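Local coordinates for protein sulfite dehydrogenase (Paracoccus pantotrophus, PDB 2XTS) that probably oxidises protein-bound sulfane sulfur at a molybdenum cofactor and passes the electrons to heme c, as the molybdenum-bearing subunit of the SoxCD complex, at residues Ser35-Glu43 / Ile53-Leu61. Residues are numbered along the deposited sequence; the frame is centred on the assembly and turned at random.
Sequences SHVKRQYVE and INFTPIHAL
Q40 and F55 pair through their backbones as a single antiparallel bridge of the hydrogen-bonded type. F55 N donates to Q40 O at 3.0 Å, lying in the carbonyl plane. The return bond from Q40 N to F55 O is weak. F55 O also takes a CA-H...O contact from R39. Further along, one water joins the chains: it accepts from V42 N and donates to I53 O.

The apolar contacts lie to both ends of the bridge. V37 uses both methyls. V37 CG1, anti to the backbone N (chi1 -174°), meets P57 CG at 3.7 Å. It also reaches L61, where V37 CG1 is 3.9 Å from L61 CD2. V37 CG2 meets A60 CB at 3.6 Å. The P57 ring, at the centre of an inverse gamma turn, packs on the backbone of K38. V42 CG2 touches F55 CE1 at 3.8 Å, while Q40 O lies at the edge of that ring, in its plane.

The R39 side chain crosses the N54 amide at a slant, with R39 CD 3.8 Å from N54 ND2. The guanidinium and amide planes are 26° apart. The R39 guanidinium forms a salt bridge to E206 and bonds H25 O of the second subunit, while N54 OD1 accepts from E73 N and N54 ND2 donates to V22 O of that subunit. An alanine here in place of the asparagine would probably leave E73 N without its side-chain acceptor and V22 O without this donor, and open a gap beside the R39 chain. Backbone pairing and apolar packing thus hold the two loops together, while R39 and N54 bond both within the chain and to the second subunit, and H59 NE2 bonds G194 O of the cytochrome chain.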
loop_
_atom_site.group_PDB
_atom_site.type_symbol
_atom_site.label_atom_id
_atom_site.label_comp_id
_atom_site.label_asym_id
_atom_site.label_seq_id
_atom_site.Cartn_x
_atom_site.Cartn_y
_atom_site.Cartn_z
ATOM N N SER A 35 6.847 -12.139 10.575
ATOM C CA SER A 35 5.571 -12.644 11.090
ATOM C C SER A 35 4.985 -11.837 12.228
ATOM O O SER A 35 3.787 -11.869 12.430
ATOM C CB SER A 35 5.735 -14.093 11.510
ATOM O OG SER A 35 6.596 -14.212 12.613
ATOM N N HIS A 36 5.831 -11.112 12.946
ATOM C CA HIS A 36 5.386 -10.227 14.044
ATOM C C HIS A 36 4.647 -8.975 13.565
ATOM O O HIS A 36 4.068 -8.256 14.364
ATOM C CB HIS A 36 6.587 -9.798 14.928
ATOM C CG HIS A 36 7.681 -9.141 14.153
ATOM N ND1 HIS A 36 8.458 -9.835 13.250
ATOM C CD2 HIS A 36 8.058 -7.842 14.063
ATOM C CE1 HIS A 36 9.300 -8.995 12.671
ATOM N NE2 HIS A 36 9.073 -7.780 13.139
ATOM N N VAL A 37 4.720 -8.667 12.276
ATOM C CA VAL A 37 4.033 -7.527 11.699
ATOM C C VAL A 37 2.655 -7.990 11.240
ATOM O O VAL A 37 2.457 -8.360 10.092
ATOM C CB VAL A 37 4.864 -6.872 10.577
ATOM C CG1 VAL A 37 4.195 -5.593 10.089
ATOM C CG2 VAL A 37 6.283 -6.548 11.077
ATOM N N LYS A 38 1.722 -8.037 12.185
ATOM C CA LYS A 38 0.399 -8.592 11.975
ATOM C C LYS A 38 -0.554 -7.924 12.926
ATOM O O LYS A 38 -0.137 -7.223 13.845
ATOM C CB LYS A 38 0.418 -10.096 12.228
ATOM C CG LYS A 38 0.810 -10.482 13.652
ATOM C CD LYS A 38 0.690 -11.973 13.855
ATOM C CE LYS A 38 1.295 -12.405 15.182
ATOM N NZ LYS A 38 1.075 -13.869 15.408
ATOM N N ARG A 39 -1.842 -8.144 12.693
ATOM C CA ARG A 39 -2.857 -7.665 13.606
ATOM C C ARG A 39 -2.819 -8.486 14.871
ATOM O O ARG A 39 -2.635 -9.700 14.821
ATOM C CB ARG A 39 -4.244 -7.810 13.023
ATOM C CG ARG A 39 -4.459 -7.087 11.754
ATOM C CD ARG A 39 -5.393 -7.952 10.863
ATOM N NE ARG A 39 -5.902 -7.152 9.816
ATOM C CZ ARG A 39 -6.513 -7.580 8.726
ATOM N NH1 ARG A 39 -6.940 -6.647 7.930
ATOM N NH2 ARG A 39 -6.679 -8.876 8.427
ATOM N N GLN A 40 -3.004 -7.822 16.007
ATOM C CA GLN A 40 -3.116 -8.489 17.298
ATOM C C GLN A 40 -4.500 -8.250 17.855
ATOM O O GLN A 40 -5.104 -7.210 17.639
ATOM C CB GLN A 40 -2.092 -7.958 18.281
ATOM C CG GLN A 40 -0.633 -8.229 17.923
ATOM C CD GLN A 40 -0.150 -9.614 18.253
ATOM O OE1 GLN A 40 -0.845 -10.407 18.873
ATOM N NE2 GLN A 40 1.063 -9.894 17.860
ATOM N N TYR A 41 -4.929 -9.183 18.684
ATOM C CA TYR A 41 -6.244 -9.213 19.296
ATOM C C TYR A 41 -6.071 -9.294 20.812
ATOM O O TYR A 41 -5.259 -10.093 21.281
ATOM C CB TYR A 41 -6.987 -10.432 18.751
ATOM C CG TYR A 41 -8.303 -10.732 19.414
ATOM C CD1 TYR A 41 -9.345 -9.830 19.389
ATOM C CD2 TYR A 41 -8.508 -11.944 20.023
ATOM C CE1 TYR A 41 -10.550 -10.120 19.989
ATOM C CE2 TYR A 41 -9.707 -12.252 20.608
ATOM C CZ TYR A 41 -10.720 -11.337 20.597
ATOM O OH TYR A 41 -11.921 -11.678 21.196
ATOM N N VAL A 42 -6.772 -8.431 21.542
ATOM C CA VAL A 42 -6.772 -8.424 23.011
ATOM C C VAL A 42 -8.164 -8.892 23.447
ATOM O O VAL A 42 -9.134 -8.135 23.432
ATOM C CB VAL A 42 -6.465 -7.013 23.597
ATOM C CG1 VAL A 42 -6.441 -7.059 25.134
ATOM C CG2 VAL A 42 -5.163 -6.445 23.051
ATOM N N GLU A 43 -8.265 -10.145 23.853
ATOM C CA GLU A 43 -9.592 -10.721 24.071
ATOM C C GLU A 43 -10.421 -10.014 25.164
ATOM O O GLU A 43 -11.654 -9.851 25.028
ATOM C CB GLU A 43 -9.461 -12.204 24.404
ATOM C CG GLU A 43 -10.807 -12.939 24.578
ATOM C CD GLU A 43 -10.747 -14.052 25.610
ATOM O OE1 GLU A 43 -11.712 -14.191 26.391
ATOM O OE2 GLU A 43 -9.732 -14.780 25.647
ATOM N N ILE A 53 -12.392 -5.481 18.067
ATOM C CA ILE A 53 -11.338 -4.641 17.536
ATOM C C ILE A 53 -10.069 -5.484 17.455
ATOM O O ILE A 53 -9.808 -6.322 18.322
ATOM C CB ILE A 53 -11.104 -3.444 18.507
ATOM C CG1 ILE A 53 -10.059 -2.461 17.993
ATOM C CG2 ILE A 53 -10.755 -3.898 19.956
ATOM C CD1 ILE A 53 -10.509 -1.693 16.839
ATOM N N ASN A 54 -9.239 -5.221 16.442
ATOM C CA ASN A 54 -7.849 -5.660 16.485
ATOM C C ASN A 54 -6.956 -4.472 16.157
ATOM O O ASN A 54 -7.469 -3.363 15.964
ATOM C CB ASN A 54 -7.607 -6.917 15.646
ATOM C CG ASN A 54 -7.769 -6.696 14.157
ATOM O OD1 ASN A 54 -7.488 -5.612 13.655
ATOM N ND2 ASN A 54 -8.153 -7.754 13.425
ATOM N N PHE A 55 -5.639 -4.669 16.171
ATOM C CA PHE A 55 -4.725 -3.544 16.234
ATOM C C PHE A 55 -3.657 -3.612 15.150
ATOM O O PHE A 55 -3.024 -4.647 14.972
ATOM C CB PHE A 55 -4.042 -3.531 17.613
ATOM C CG PHE A 55 -4.987 -3.311 18.749
ATOM C CD1 PHE A 55 -5.608 -4.386 19.366
ATOM C CD2 PHE A 55 -5.289 -2.028 19.170
ATOM C CE1 PHE A 55 -6.536 -4.177 20.378
ATOM C CE2 PHE A 55 -6.186 -1.827 20.205
ATOM C CZ PHE A 55 -6.801 -2.895 20.796
ATOM N N THR A 56 -3.467 -2.505 14.440
ATOM C CA THR A 56 -2.424 -2.398 13.424
ATOM C C THR A 56 -1.040 -2.404 14.083
ATOM O O THR A 56 -0.859 -1.750 15.096
ATOM C CB THR A 56 -2.555 -1.042 12.679
ATOM O OG1 THR A 56 -3.882 -0.901 12.169
ATOM C CG2 THR A 56 -1.540 -0.891 11.565
ATOM N N PRO A 57 -0.062 -3.120 13.500
ATOM C CA PRO A 57 1.297 -3.182 14.072
ATOM C C PRO A 57 2.103 -1.921 13.788
ATOM O O PRO A 57 3.174 -2.002 13.205
ATOM C CB PRO A 57 1.901 -4.411 13.392
ATOM C CG PRO A 57 1.244 -4.454 12.080
ATOM C CD PRO A 57 -0.193 -4.048 12.356
ATOM N N ILE A 58 1.622 -0.781 14.284
ATOM C CA ILE A 58 2.290 0.485 14.026
ATOM C C ILE A 58 3.678 0.607 14.649
ATOM O O ILE A 58 4.411 1.475 14.280
ATOM C CB ILE A 58 1.410 1.692 14.418
ATOM C CG1 ILE A 58 1.063 1.694 15.912
ATOM C CG2 ILE A 58 0.155 1.767 13.529
ATOM C CD1 ILE A 58 0.571 3.025 16.417
ATOM N N HIS A 59 4.037 -0.231 15.615
ATOM C CA HIS A 59 5.401 -0.240 16.124
ATOM C C HIS A 59 6.419 -0.600 15.059
ATOM O O HIS A 59 7.550 -0.166 15.126
ATOM C CB HIS A 59 5.497 -1.211 17.289
ATOM C CG HIS A 59 5.267 -2.634 16.907
ATOM N ND1 HIS A 59 4.057 -3.075 16.425
ATOM C CD2 HIS A 59 6.057 -3.731 17.028
ATOM C CE1 HIS A 59 4.125 -4.371 16.201
ATOM N NE2 HIS A 59 5.326 -4.801 16.565
ATOM N N ALA A 60 6.026 -1.449 14.114
ATOM C CA ALA A 60 6.965 -2.051 13.159
ATOM C C ALA A 60 6.934 -1.405 11.794
ATOM O O ALA A 60 7.826 -1.632 10.996
ATOM C CB ALA A 60 6.696 -3.545 13.021
ATOM N N LEU A 61 5.920 -0.606 11.525
ATOM C CA LEU A 61 5.757 0.036 10.238
ATOM C C LEU A 61 6.598 1.302 10.141
ATOM O O LEU A 61 7.010 1.860 11.131
ATOM C CB LEU A 61 4.287 0.333 9.966
ATOM C CG LEU A 61 3.344 -0.861 9.972
ATOM C CD1 LEU A 61 1.904 -0.401 9.860
ATOM C CD2 LEU A 61 3.657 -1.934 8.927
HETATM O O HOH W 1 -8.946 -6.762 20.879
#